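Local coordinates for MutT/nudix family protein (Enterococcus faecalis, PDB 2FML) that is of unknown function but, as a nudix protein with an NrtR-like winged helix domain, probably binds a nucleotide derivative and may act as a transcriptional regulator, at residues Y13-R16 / E22-T25; D54-L59 / F224-G229; F215-A220 / S238-A243. All coordinates share one frame; numbering follows the deposited sequence.

Contact 1: Y13-R16 / E22-T25; sequences YYER and EFLT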
ATOM      1  N   TYR A  13     -36.826   0.720   4.217  1.00 46.87           N
ATOM      2  CA  TYR A  13     -37.463  -0.392   3.553  1.00 44.35           C
ATOM      3  C   TYR A  13     -36.489  -0.968   2.471  1.00 43.94           C
ATOM      4  O   TYR A  13     -36.304  -2.160   2.370  1.00 42.08           O
ATOM      5  CB  TYR A  13     -38.832   0.008   2.935  1.00 44.80           C
ATOM      6  CG  TYR A  13     -39.265  -1.116   2.045  1.00 43.63           C
ATOM      7  CD1 TYR A  13     -38.926  -1.114   0.693  1.00 41.14           C
ATOM      8  CD2 TYR A  13     -39.921  -2.238   2.571  1.00 41.39           C
ATOM      9  CE1 TYR A  13     -39.229  -2.197  -0.103  1.00 42.99           C
ATOM     10  CE2 TYR A  13     -40.251  -3.322   1.758  1.00 38.90           C
ATOM     11  CZ  TYR A  13     -39.873  -3.286   0.441  1.00 40.83           C
ATOM     12  OH  TYR A  13     -40.140  -4.339  -0.367  1.00 44.24           O
ATOM     13  N   TYR A  14     -35.890  -0.104   1.656  1.00 44.42           N
ATOM     14  CA  TYR A  14     -34.963  -0.534   0.594  1.00 45.67           C
ATOM     15  C   TYR A  14     -33.604  -1.068   1.123  1.00 47.10           C
ATOM     16  O   TYR A  14     -33.114  -2.080   0.602  1.00 48.28           O
ATOM     17  CB  TYR A  14     -34.793   0.556  -0.480  1.00 44.43           C
ATOM     18  CG  TYR A  14     -36.037   0.623  -1.427  1.00 46.82           C
ATOM     19  CD1 TYR A  14     -37.044   1.626  -1.293  1.00 41.45           C
ATOM     20  CD2 TYR A  14     -36.226  -0.363  -2.394  1.00 46.23           C
ATOM     21  CE1 TYR A  14     -38.188   1.655  -2.142  1.00 44.86           C
ATOM     22  CE2 TYR A  14     -37.362  -0.343  -3.247  1.00 50.01           C
ATOM     23  CZ  TYR A  14     -38.325   0.654  -3.134  1.00 46.53           C
ATOM     24  OH  TYR A  14     -39.423   0.532  -3.999  1.00 48.61           O
ATOM     25  N   GLU A  15     -33.012  -0.391   2.121  1.00 47.06           N
ATOM     26  CA  GLU A  15     -31.784  -0.874   2.829  1.00 48.90           C
ATOM     27  C   GLU A  15     -31.953  -2.198   3.587  1.00 48.62           C
ATOM     28  O   GLU A  15     -31.139  -3.092   3.500  1.00 48.74           O
ATOM     29  CB  GLU A  15     -31.224   0.227   3.732  1.00 46.03           C
ATOM     30  CG  GLU A  15     -31.001   1.496   2.905  1.00 52.60           C
ATOM     31  CD  GLU A  15     -30.500   2.683   3.710  1.00 55.25           C
ATOM     32  OE1 GLU A  15     -30.590   2.657   4.955  1.00 57.19           O
ATOM     33  OE2 GLU A  15     -30.049   3.677   3.088  1.00 58.00           O
ATOM     34  N   ARG A  16     -33.073  -2.322   4.279  1.00 50.57           N
ATOM     35  CA  ARG A  16     -33.282  -3.338   5.305  1.00 50.34           C
ATOM     36  C   ARG A  16     -34.313  -4.435   5.037  1.00 50.86           C
ATOM     37  O   ARG A  16     -34.264  -5.477   5.693  1.00 50.33           O
ATOM     38  CB  ARG A  16     -33.643  -2.615   6.595  1.00 50.86           C
ATOM     39  CG  ARG A  16     -32.535  -1.681   6.975  1.00 54.23           C
ATOM     40  CD  ARG A  16     -32.818  -0.959   8.220  1.00 60.88           C
ATOM     41  NE  ARG A  16     -31.583  -0.349   8.729  1.00 67.51           N
ATOM     42  CZ  ARG A  16     -31.532   0.667   9.595  1.00 71.16           C
ATOM     43  NH1 ARG A  16     -30.351   1.106  10.012  1.00 71.84           N
ATOM     44  NH2 ARG A  16     -32.656   1.256  10.037  1.00 72.13           N
ATOM     45  N   GLU A  22     -33.590  -5.133  -5.624  1.00 52.32           N
ATOM     46  CA  GLU A  22     -34.433  -3.958  -5.603  1.00 53.03           C
ATOM     47  C   GLU A  22     -33.757  -2.800  -4.938  1.00 53.12           C
ATOM     48  O   GLU A  22     -33.958  -1.646  -5.405  1.00 53.49           O
ATOM     49  CB  GLU A  22     -35.843  -4.231  -5.117  1.00 54.77           C
ATOM     50  CG  GLU A  22     -35.994  -4.854  -3.785  1.00 61.07           C
ATOM     51  CD  GLU A  22     -37.250  -5.746  -3.693  1.00 67.79           C
ATOM     52  OE1 GLU A  22     -37.471  -6.544  -4.635  1.00 71.06           O
ATOM     53  OE2 GLU A  22     -37.998  -5.677  -2.677  1.00 69.32           O
ATOM     54  N   PHE A  23     -32.911  -3.084  -3.910  1.00 51.55           N
ATOM     55  CA  PHE A  23     -32.107  -2.045  -3.241  1.00 49.57           C
ATOM     56  C   PHE A  23     -31.530  -1.222  -4.364  1.00 49.19           C
ATOM     57  O   PHE A  23     -31.566  -0.006  -4.320  1.00 49.24           O
ATOM     58  CB  PHE A  23     -31.029  -2.522  -2.292  1.00 48.14           C
ATOM     59  CG  PHE A  23     -30.148  -1.397  -1.878  1.00 47.64           C
ATOM     60  CD1 PHE A  23     -28.821  -1.323  -2.336  1.00 46.81           C
ATOM     61  CD2 PHE A  23     -30.670  -0.317  -1.100  1.00 46.38           C
ATOM     62  CE1 PHE A  23     -28.043  -0.220  -2.009  1.00 44.41           C
ATOM     63  CE2 PHE A  23     -29.854   0.778  -0.747  1.00 48.01           C
ATOM     64  CZ  PHE A  23     -28.539   0.805  -1.176  1.00 46.50           C
ATOM     65  N   LEU A  24     -30.895  -1.852  -5.338  1.00 49.30           N
ATOM     66  CA  LEU A  24     -29.768  -1.349  -6.028  1.00 49.68           C
ATOM     67  C   LEU A  24     -30.560  -0.643  -7.190  1.00 50.22           C
ATOM     68  O   LEU A  24     -30.172   0.402  -7.682  1.00 51.41           O
ATOM     69  CB  LEU A  24     -28.961  -2.464  -6.653  1.00 48.89           C
ATOM     70  CG  LEU A  24     -27.729  -2.876  -5.818  1.00 46.01           C
ATOM     71  CD1 LEU A  24     -26.937  -3.850  -6.675  1.00 38.89           C
ATOM     72  CD2 LEU A  24     -26.926  -1.656  -5.421  1.00 41.19           C
ATOM     73  N   THR A  25     -31.709  -1.217  -7.613  1.00 50.38           N
ATOM     74  CA  THR A  25     -32.567  -0.598  -8.648  1.00 50.71           C
ATOM     75  C   THR A  25     -33.123   0.736  -8.143  1.00 50.29           C
ATOM     76  O   THR A  25     -33.129   1.753  -8.881  1.00 51.32           O
ATOM     77  CB  THR A  25     -33.730  -1.538  -9.188  1.00 50.83           C
ATOM     78  OG1 THR A  25     -33.179  -2.657  -9.900  1.00 53.34           O
ATOM     79  CG2 THR A  25     -34.720  -0.784 -10.184  1.00 51.41           C
TER
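Phe23 packs against the backbone of Tyr14, and the two segments come closest here, their CA atoms 5.0 Å apart at this pair. The Phe23 ring swings over to the partner helix, with CG anti to the backbone N (chi1 170°), which brings CD2 to 3.5 Å from the carbonyl O of Tyr14. One atom further round the ring, CE2 lies 3.9 Å from CG of Glu15, so the ring touches a carbonyl and the start of an aliphatic stem together; the carboxylate beyond that stem turns to Lys11 in a salt bridge. Helices 7-16 and 20-27 are two consecutive short helices joined by residues 17-19, held well away from the body of the chain, and the second subunit covers part of them: Arg69 of the second subunit donates to the carbonyl O of Glu15, and His66 of the second subunit packs on Phe23. The partly exposed side is looser. Tyr14 lays its ring past the carbonyl of Glu22, CD2 to O 4.0 Å, while its ring stacks with Trp26 and one face is covered by CD1 of Tyr13. Further out, the bent chain of Glu22 carries OE2 to 3.4 Å from the OH of Tyr13, the two chains crossing at about a right angle with carboxylate and ring planes 29° apart.

Contact 2: D54-L59 / F224-G229; sequences DQLKVL and FAKFLG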
ATOM      1  N   ASP A  54      26.876  -2.049 -15.181  1.00 59.93           N
ATOM      2  CA  ASP A  54      26.542  -2.178 -13.747  1.00 59.95           C
ATOM      3  C   ASP A  54      25.670  -0.992 -13.284  1.00 59.47           C
ATOM      4  O   ASP A  54      25.930  -0.372 -12.260  1.00 59.61           O
ATOM      5  CB  ASP A  54      27.813  -2.384 -12.878  1.00 60.01           C
ATOM      6  CG  ASP A  54      27.538  -3.169 -11.574  1.00 62.06           C
ATOM      7  OD1 ASP A  54      26.360  -3.440 -11.237  1.00 65.29           O
ATOM      8  OD2 ASP A  54      28.503  -3.536 -10.869  1.00 62.39           O
ATOM      9  N   GLN A  55      24.610  -0.699 -14.032  1.00 59.27           N
ATOM     10  CA  GLN A  55      23.854   0.546 -13.843  1.00 60.05           C
ATOM     11  C   GLN A  55      22.412   0.203 -13.560  1.00 57.34           C
ATOM     12  O   GLN A  55      21.791  -0.440 -14.385  1.00 56.61           O
ATOM     13  CB  GLN A  55      23.937   1.471 -15.081  1.00 58.99           C
ATOM     14  CG  GLN A  55      24.826   2.758 -14.958  1.00 64.86           C
ATOM     15  CD  GLN A  55      25.670   3.122 -16.286  1.00 66.29           C
ATOM     16  OE1 GLN A  55      25.127   3.146 -17.409  1.00 73.75           O
ATOM     17  NE2 GLN A  55      26.995   3.404 -16.119  1.00 69.98           N
ATOM     18  N   LEU A  56      21.912   0.600 -12.382  1.00 55.41           N
ATOM     19  CA  LEU A  56      20.485   0.681 -12.147  1.00 55.43           C
ATOM     20  C   LEU A  56      19.959   1.882 -12.929  1.00 55.23           C
ATOM     21  O   LEU A  56      20.605   2.921 -12.994  1.00 54.69           O
ATOM     22  CB  LEU A  56      20.160   0.896 -10.684  1.00 55.16           C
ATOM     23  CG  LEU A  56      20.402  -0.179  -9.627  1.00 55.83           C
ATOM     24  CD1 LEU A  56      20.038   0.439  -8.241  1.00 55.81           C
ATOM     25  CD2 LEU A  56      19.590  -1.437  -9.859  1.00 55.47           C
ATOM     26  N   LYS A  57      18.805   1.735 -13.556  1.00 54.44           N
ATOM     27  CA  LYS A  57      18.194   2.870 -14.232  1.00 53.56           C
ATOM     28  C   LYS A  57      16.724   2.978 -13.817  1.00 53.22           C
ATOM     29  O   LYS A  57      16.118   2.011 -13.363  1.00 53.38           O
ATOM     30  CB  LYS A  57      18.350   2.777 -15.761  1.00 53.16           C
ATOM     31  CG  LYS A  57      19.723   2.411 -16.265  1.00 53.11           C
ATOM     32  CD  LYS A  57      20.003   2.989 -17.630  1.00 51.02           C
ATOM     33  CE  LYS A  57      21.301   2.437 -18.188  1.00 54.70           C
ATOM     34  NZ  LYS A  57      21.660   2.849 -19.599  1.00 54.76           N
ATOM     35  N   VAL A  58      16.167   4.180 -13.946  1.00 52.75           N
ATOM     36  CA  VAL A  58      14.774   4.425 -13.633  1.00 52.01           C
ATOM     37  C   VAL A  58      14.174   5.263 -14.786  1.00 51.79           C
ATOM     38  O   VAL A  58      14.852   6.143 -15.315  1.00 50.89           O
ATOM     39  CB  VAL A  58      14.625   5.143 -12.262  1.00 52.47           C
ATOM     40  CG1 VAL A  58      15.378   6.500 -12.269  1.00 52.17           C
ATOM     41  CG2 VAL A  58      13.088   5.296 -11.886  1.00 51.14           C
ATOM     42  N   LEU A  59      12.954   4.942 -15.212  1.00 50.50           N
ATOM     43  CA  LEU A  59      12.363   5.637 -16.346  1.00 51.26           C
ATOM     44  C   LEU A  59      11.695   6.952 -15.874  1.00 52.38           C
ATOM     45  O   LEU A  59      10.924   6.924 -14.901  1.00 51.93           O
ATOM     46  CB  LEU A  59      11.339   4.740 -17.054  1.00 51.37           C
ATOM     47  CG  LEU A  59      10.756   5.224 -18.368  1.00 51.01           C
ATOM     48  CD1 LEU A  59      10.028   4.109 -19.029  1.00 53.93           C
ATOM     49  CD2 LEU A  59       9.777   6.369 -18.029  1.00 54.99           C
ATOM     50  N   PHE A 224      22.318  -6.174  -5.471  1.00 62.47           N
ATOM     51  CA  PHE A 224      22.266  -5.832  -4.068  1.00 63.78           C
ATOM     52  C   PHE A 224      23.212  -4.684  -3.654  1.00 63.71           C
ATOM     53  O   PHE A 224      22.828  -3.832  -2.870  1.00 64.39           O
ATOM     54  CB  PHE A 224      22.575  -7.059  -3.225  1.00 63.94           C
ATOM     55  CG  PHE A 224      21.360  -7.814  -2.792  1.00 65.82           C
ATOM     56  CD1 PHE A 224      20.479  -8.364  -3.743  1.00 66.66           C
ATOM     57  CD2 PHE A 224      21.089  -7.987  -1.420  1.00 66.78           C
ATOM     58  CE1 PHE A 224      19.343  -9.067  -3.341  1.00 66.74           C
ATOM     59  CE2 PHE A 224      19.965  -8.699  -1.006  1.00 67.44           C
ATOM     60  CZ  PHE A 224      19.088  -9.244  -1.976  1.00 66.98           C
ATOM     61  N   ALA A 225      24.437  -4.656  -4.177  1.00 63.39           N
ATOM     62  CA  ALA A 225      25.374  -3.595  -3.805  1.00 63.09           C
ATOM     63  C   ALA A 225      24.954  -2.222  -4.394  1.00 62.63           C
ATOM     64  O   ALA A 225      25.176  -1.191  -3.750  1.00 61.68           O
ATOM     65  CB  ALA A 225      26.817  -3.967  -4.171  1.00 62.14           C
ATOM     66  N   LYS A 226      24.378  -2.211  -5.604  1.00 62.84           N
ATOM     67  CA  LYS A 226      23.844  -0.955  -6.198  1.00 63.74           C
ATOM     68  C   LYS A 226      22.736  -0.329  -5.307  1.00 63.65           C
ATOM     69  O   LYS A 226      22.656   0.894  -5.168  1.00 63.32           O
ATOM     70  CB  LYS A 226      23.312  -1.103  -7.663  1.00 63.95           C
ATOM     71  CG  LYS A 226      24.347  -1.371  -8.803  1.00 62.72           C
ATOM     72  CD  LYS A 226      25.774  -0.953  -8.487  1.00 66.04           C
ATOM     73  CE  LYS A 226      26.204   0.392  -9.047  1.00 67.90           C
ATOM     74  NZ  LYS A 226      27.744   0.532  -9.091  1.00 62.96           N
ATOM     75  N   PHE A 227      21.886  -1.176  -4.717  1.00 63.19           N
ATOM     76  CA  PHE A 227      20.897  -0.699  -3.731  1.00 62.35           C
ATOM     77  C   PHE A 227      21.494  -0.345  -2.357  1.00 61.79           C
ATOM     78  O   PHE A 227      21.014   0.585  -1.693  1.00 61.51           O
ATOM     79  CB  PHE A 227      19.726  -1.668  -3.614  1.00 61.32           C
ATOM     80  CG  PHE A 227      18.803  -1.613  -4.789  1.00 60.81           C
ATOM     81  CD1 PHE A 227      17.866  -0.564  -4.920  1.00 60.53           C
ATOM     82  CD2 PHE A 227      18.874  -2.578  -5.772  1.00 57.59           C
ATOM     83  CE1 PHE A 227      16.999  -0.481  -6.006  1.00 62.37           C
ATOM     84  CE2 PHE A 227      18.007  -2.538  -6.839  1.00 60.48           C
ATOM     85  CZ  PHE A 227      17.074  -1.477  -6.991  1.00 61.72           C
ATOM     86  N   LEU A 228      22.539  -1.072  -1.962  1.00 60.94           N
ATOM     87  CA  LEU A 228      23.219  -0.860  -0.676  1.00 60.09           C
ATOM     88  C   LEU A 228      24.151   0.321  -0.751  1.00 60.02           C
ATOM     89  O   LEU A 228      24.353   1.007   0.230  1.00 59.58           O
ATOM     90  CB  LEU A 228      23.945  -2.145  -0.216  1.00 59.97           C
ATOM     91  CG  LEU A 228      22.946  -3.228   0.255  1.00 60.65           C
ATOM     92  CD1 LEU A 228      23.542  -4.622   0.390  1.00 59.12           C
ATOM     93  CD2 LEU A 228      22.216  -2.830   1.536  1.00 58.00           C
ATOM     94  N   GLY A 229      24.690   0.573  -1.944  1.00 61.00           N
ATOM     95  CA  GLY A 229      25.604   1.688  -2.182  1.00 61.58           C
ATOM     96  C   GLY A 229      27.009   1.315  -1.767  1.00 62.06           C
ATOM     97  O   GLY A 229      27.795   2.166  -1.397  1.00 62.46           O
TER
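The interface between the nudix domain and the NrtR-like winged helix domain runs through this contact, where the start of strand 55-63 meets the last turns of helix 217-228. Leu56 carries the apolar half. Its CD1 sits over the centre of the Phe227 ring, 3.7 Å from the centroid and 10° off the ring normal, a CH-pi contact over the face, while CD2 of Leu56 reaches CE2 of Phe227 at 3.6 Å. The Leu56 and Lys226 side chains run antiparallel past each other, with CG of Leu56 3.6 Å from CB of Lys226. Phe227 meets Phe194 as well, so its ring is packed by both the strand and the helix 186-200. The polar half lies at the G1 beta bulge that Asp54 and Gln55 form facing Asn50. In Lys226 the bends at chi2 (-22°) and chi3 (-99°) carry CG and CD across Asp54 OD1. Asp54 OD1 is hydrogen-bonded to Tyr49, and its OD2 stays 4.5 Å from NZ of Lys226, too far apart for a salt bridge; the nearest approach of the pair is CE of Lys226 to the carbonyl O of Asp54, 3.3 Å.

Contact 3: F215-A220 / S238-A243; sequences FTITEA and SNFKKA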
ATOM      1  N   PHE A 215      20.604 -15.914 -13.307  1.00 63.16           N
ATOM      2  CA  PHE A 215      21.674 -15.143 -12.667  1.00 62.22           C
ATOM      3  C   PHE A 215      22.665 -15.939 -11.809  1.00 61.74           C
ATOM      4  O   PHE A 215      22.279 -16.863 -11.103  1.00 60.87           O
ATOM      5  CB  PHE A 215      21.068 -14.029 -11.810  1.00 61.64           C
ATOM      6  CG  PHE A 215      19.913 -14.466 -10.941  1.00 61.09           C
ATOM      7  CD1 PHE A 215      20.127 -14.907  -9.645  1.00 60.87           C
ATOM      8  CD2 PHE A 215      18.595 -14.373 -11.400  1.00 62.25           C
ATOM      9  CE1 PHE A 215      19.045 -15.283  -8.828  1.00 60.58           C
ATOM     10  CE2 PHE A 215      17.503 -14.754 -10.586  1.00 59.16           C
ATOM     11  CZ  PHE A 215      17.738 -15.203  -9.306  1.00 60.18           C
ATOM     12  N   THR A 216      23.934 -15.534 -11.862  1.00 61.61           N
ATOM     13  CA  THR A 216      24.929 -15.945 -10.876  1.00 61.83           C
ATOM     14  C   THR A 216      24.799 -15.224  -9.507  1.00 62.47           C
ATOM     15  O   THR A 216      24.145 -14.141  -9.366  1.00 62.76           O
ATOM     16  CB  THR A 216      26.392 -15.757 -11.402  1.00 61.79           C
ATOM     17  OG1 THR A 216      26.621 -14.375 -11.686  1.00 61.54           O
ATOM     18  CG2 THR A 216      26.645 -16.565 -12.654  1.00 61.06           C
ATOM     19  N   ILE A 217      25.429 -15.819  -8.494  1.00 62.72           N
ATOM     20  CA  ILE A 217      25.586 -15.154  -7.200  1.00 63.66           C
ATOM     21  C   ILE A 217      26.336 -13.787  -7.318  1.00 63.97           C
ATOM     22  O   ILE A 217      25.956 -12.831  -6.661  1.00 64.05           O
ATOM     23  CB  ILE A 217      26.180 -16.102  -6.115  1.00 63.59           C
ATOM     24  CG1 ILE A 217      25.324 -17.374  -5.968  1.00 63.60           C
ATOM     25  CG2 ILE A 217      26.244 -15.388  -4.771  1.00 64.36           C
ATOM     26  CD1 ILE A 217      23.802 -17.130  -5.716  1.00 63.12           C
ATOM     27  N   THR A 218      27.360 -13.696  -8.179  1.00 64.59           N
ATOM     28  CA  THR A 218      28.027 -12.403  -8.468  1.00 64.27           C
ATOM     29  C   THR A 218      27.087 -11.316  -9.052  1.00 63.97           C
ATOM     30  O   THR A 218      27.125 -10.153  -8.620  1.00 63.76           O
ATOM     31  CB  THR A 218      29.308 -12.568  -9.343  1.00 63.90           C
ATOM     32  OG1 THR A 218      30.214 -13.455  -8.679  1.00 65.10           O
ATOM     33  CG2 THR A 218      30.017 -11.204  -9.542  1.00 63.14           C
ATOM     34  N   GLU A 219      26.258 -11.674 -10.025  1.00 63.65           N
ATOM     35  CA  GLU A 219      25.268 -10.700 -10.533  1.00 63.91           C
ATOM     36  C   GLU A 219      24.302 -10.251  -9.419  1.00 64.14           C
ATOM     37  O   GLU A 219      24.024  -9.063  -9.265  1.00 64.65           O
ATOM     38  CB  GLU A 219      24.496 -11.245 -11.752  1.00 63.69           C
ATOM     39  CG  GLU A 219      25.358 -11.512 -13.024  1.00 63.57           C
ATOM     40  CD  GLU A 219      24.655 -12.406 -14.083  1.00 63.57           C
ATOM     41  OE1 GLU A 219      23.650 -13.075 -13.748  1.00 63.10           O
ATOM     42  OE2 GLU A 219      25.092 -12.417 -15.260  1.00 59.74           O
ATOM     43  N   ALA A 220      23.791 -11.205  -8.645  1.00 64.08           N
ATOM     44  CA  ALA A 220      22.865 -10.894  -7.567  1.00 63.15           C
ATOM     45  C   ALA A 220      23.539 -10.012  -6.537  1.00 63.32           C
ATOM     46  O   ALA A 220      22.945  -9.058  -6.076  1.00 62.63           O
ATOM     47  CB  ALA A 220      22.331 -12.182  -6.910  1.00 63.19           C
ATOM     48  N   SER A 238      30.224 -16.386  -0.228  1.00 71.90           N
ATOM     49  CA  SER A 238      29.895 -17.597   0.535  1.00 72.18           C
ATOM     50  C   SER A 238      28.767 -17.394   1.572  1.00 72.39           C
ATOM     51  O   SER A 238      27.935 -18.320   1.798  1.00 73.25           O
ATOM     52  CB  SER A 238      31.187 -18.129   1.192  1.00 72.27           C
ATOM     53  OG  SER A 238      30.920 -19.001   2.316  1.00 72.99           O
ATOM     54  N   ASN A 239      28.753 -16.191   2.201  1.00 71.85           N
ATOM     55  CA  ASN A 239      27.717 -15.835   3.158  1.00 71.35           C
ATOM     56  C   ASN A 239      26.402 -15.473   2.467  1.00 71.10           C
ATOM     57  O   ASN A 239      25.321 -15.738   3.004  1.00 70.97           O
ATOM     58  CB  ASN A 239      28.186 -14.659   4.021  1.00 71.78           C
ATOM     59  CG  ASN A 239      29.036 -15.095   5.205  1.00 72.56           C
ATOM     60  OD1 ASN A 239      28.516 -15.502   6.243  1.00 74.37           O
ATOM     61  ND2 ASN A 239      30.349 -14.988   5.063  1.00 74.56           N
ATOM     62  N   PHE A 240      26.515 -14.830   1.298  1.00 70.46           N
ATOM     63  CA  PHE A 240      25.369 -14.430   0.474  1.00 69.49           C
ATOM     64  C   PHE A 240      24.730 -15.667  -0.171  1.00 69.42           C
ATOM     65  O   PHE A 240      23.496 -15.836  -0.134  1.00 68.89           O
ATOM     66  CB  PHE A 240      25.802 -13.404  -0.590  1.00 68.98           C
ATOM     67  CG  PHE A 240      24.679 -12.910  -1.473  1.00 68.40           C
ATOM     68  CD1 PHE A 240      24.013 -11.729  -1.180  1.00 65.39           C
ATOM     69  CD2 PHE A 240      24.300 -13.627  -2.613  1.00 67.94           C
ATOM     70  CE1 PHE A 240      22.984 -11.261  -2.012  1.00 66.43           C
ATOM     71  CE2 PHE A 240      23.270 -13.185  -3.441  1.00 65.76           C
ATOM     72  CZ  PHE A 240      22.607 -11.987  -3.134  1.00 66.64           C
ATOM     73  N   LYS A 241      25.569 -16.541  -0.738  1.00 69.54           N
ATOM     74  CA  LYS A 241      25.092 -17.810  -1.321  1.00 69.63           C
ATOM     75  C   LYS A 241      24.200 -18.598  -0.353  1.00 69.74           C
ATOM     76  O   LYS A 241      23.043 -19.148  -0.798  1.00 70.17           O
ATOM     77  CB  LYS A 241      26.259 -18.683  -1.787  1.00 69.38           C
ATOM     78  CG  LYS A 241      25.872 -19.677  -2.863  1.00 68.93           C
ATOM     79  CD  LYS A 241      26.912 -20.785  -2.993  1.00 67.21           C
ATOM     80  CE  LYS A 241      26.740 -21.512  -4.314  1.00 66.21           C
ATOM     81  NZ  LYS A 241      27.667 -22.668  -4.399  1.00 64.13           N
ATOM     82  N   LYS A 242      24.697 -18.598   0.980  1.00 69.68           N
ATOM     83  CA  LYS A 242      23.967 -19.400   1.979  1.00 69.62           C
ATOM     84  C   LYS A 242      22.660 -18.757   2.454  1.00 69.02           C
ATOM     85  O   LYS A 242      21.626 -19.433   2.559  1.00 68.15           O
ATOM     86  CB  LYS A 242      24.872 -19.760   3.165  1.00 69.42           C
ATOM     87  CG  LYS A 242      25.408 -21.191   3.113  1.00 71.35           C
ATOM     88  CD  LYS A 242      24.459 -22.151   3.851  1.00 72.92           C
ATOM     89  CE  LYS A 242      23.330 -22.674   2.958  1.00 73.42           C
ATOM     90  NZ  LYS A 242      23.459 -24.153   2.773  1.00 71.79           N
ATOM     91  N   ALA A 243      22.722 -17.454   2.726  1.00 69.11           N
ATOM     92  CA  ALA A 243      21.580 -16.690   3.204  1.00 69.22           C
ATOM     93  C   ALA A 243      20.424 -16.564   2.191  1.00 69.38           C
ATOM     94  O   ALA A 243      19.271 -16.419   2.589  1.00 69.35           O
ATOM     95  CB  ALA A 243      22.031 -15.310   3.669  1.00 69.57           C
TER
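Ile217, in the first turn of helix 217-228, lies opposite Lys241 of helix 237-244 with their CA atoms 6.5 Å apart. The ring of Phe240 lies between the two backbones, extended toward helix 217-228 because CG is anti to the backbone N (chi1 -179°). The ring meets two residues a turn apart: CD2 is 3.4 Å from CG2 of Ile217, and CE2 is 3.7 Å from CB of Ala220. Both methyl carbons approach obliquely, and the small alanine lets the far end of the ring come near the helix backbone, CZ of Phe240 lying 4.0 Å from C of Ala220. The other branch of Ile217 works separately, its CG1 touching CG of Lys241 at 3.9 Å, after which the extended lysine chain leads its ammonium group away from the partner helix. Phe224, one turn beyond Ala220, meets Phe240 edge-to-face, and Tyr265 packs on both Ile217 and Lys241. The turn that presents Ile217 is fastened by a capping box: Thr216 OG1 accepts from Glu219 N at 3.2 Å in a nearly straight bond (166°), and Glu219 OE1 returns the grip to Thr216 N, met from above the carboxylate plane. Glu219 OE2 also pairs with Lys51, which ties this helix start to the nudix part of the chain. Since the contacts between 215-220 and 238-243 are all carbon to carbon, this part of the association within the winged helix domain rests on apolar packing, whereas the polar bonds serve to fix where the first helix begins.

From the N terminus, contact 1 closes a short loop between helices 7-16 and 20-27, complete before the rest of the fold begins. Contact 2 opens at strand 55-63 and closes only at helix 217-228, a long loop joining the nudix sheet to the winged helix domain. Contact 3 opens earlier on that same helix, but closes beyond it at helix 237-244, so contacts 2 and 3 cross. Their centres are about 16 Å apart and they touch through Phe224 and Phe240, linking sheet, shared helix and second helix. The centre of contact 1 is about 55 Å from that of contact 2 and about 60 Å from that of contact 3, on the opposite side of the chain's centre.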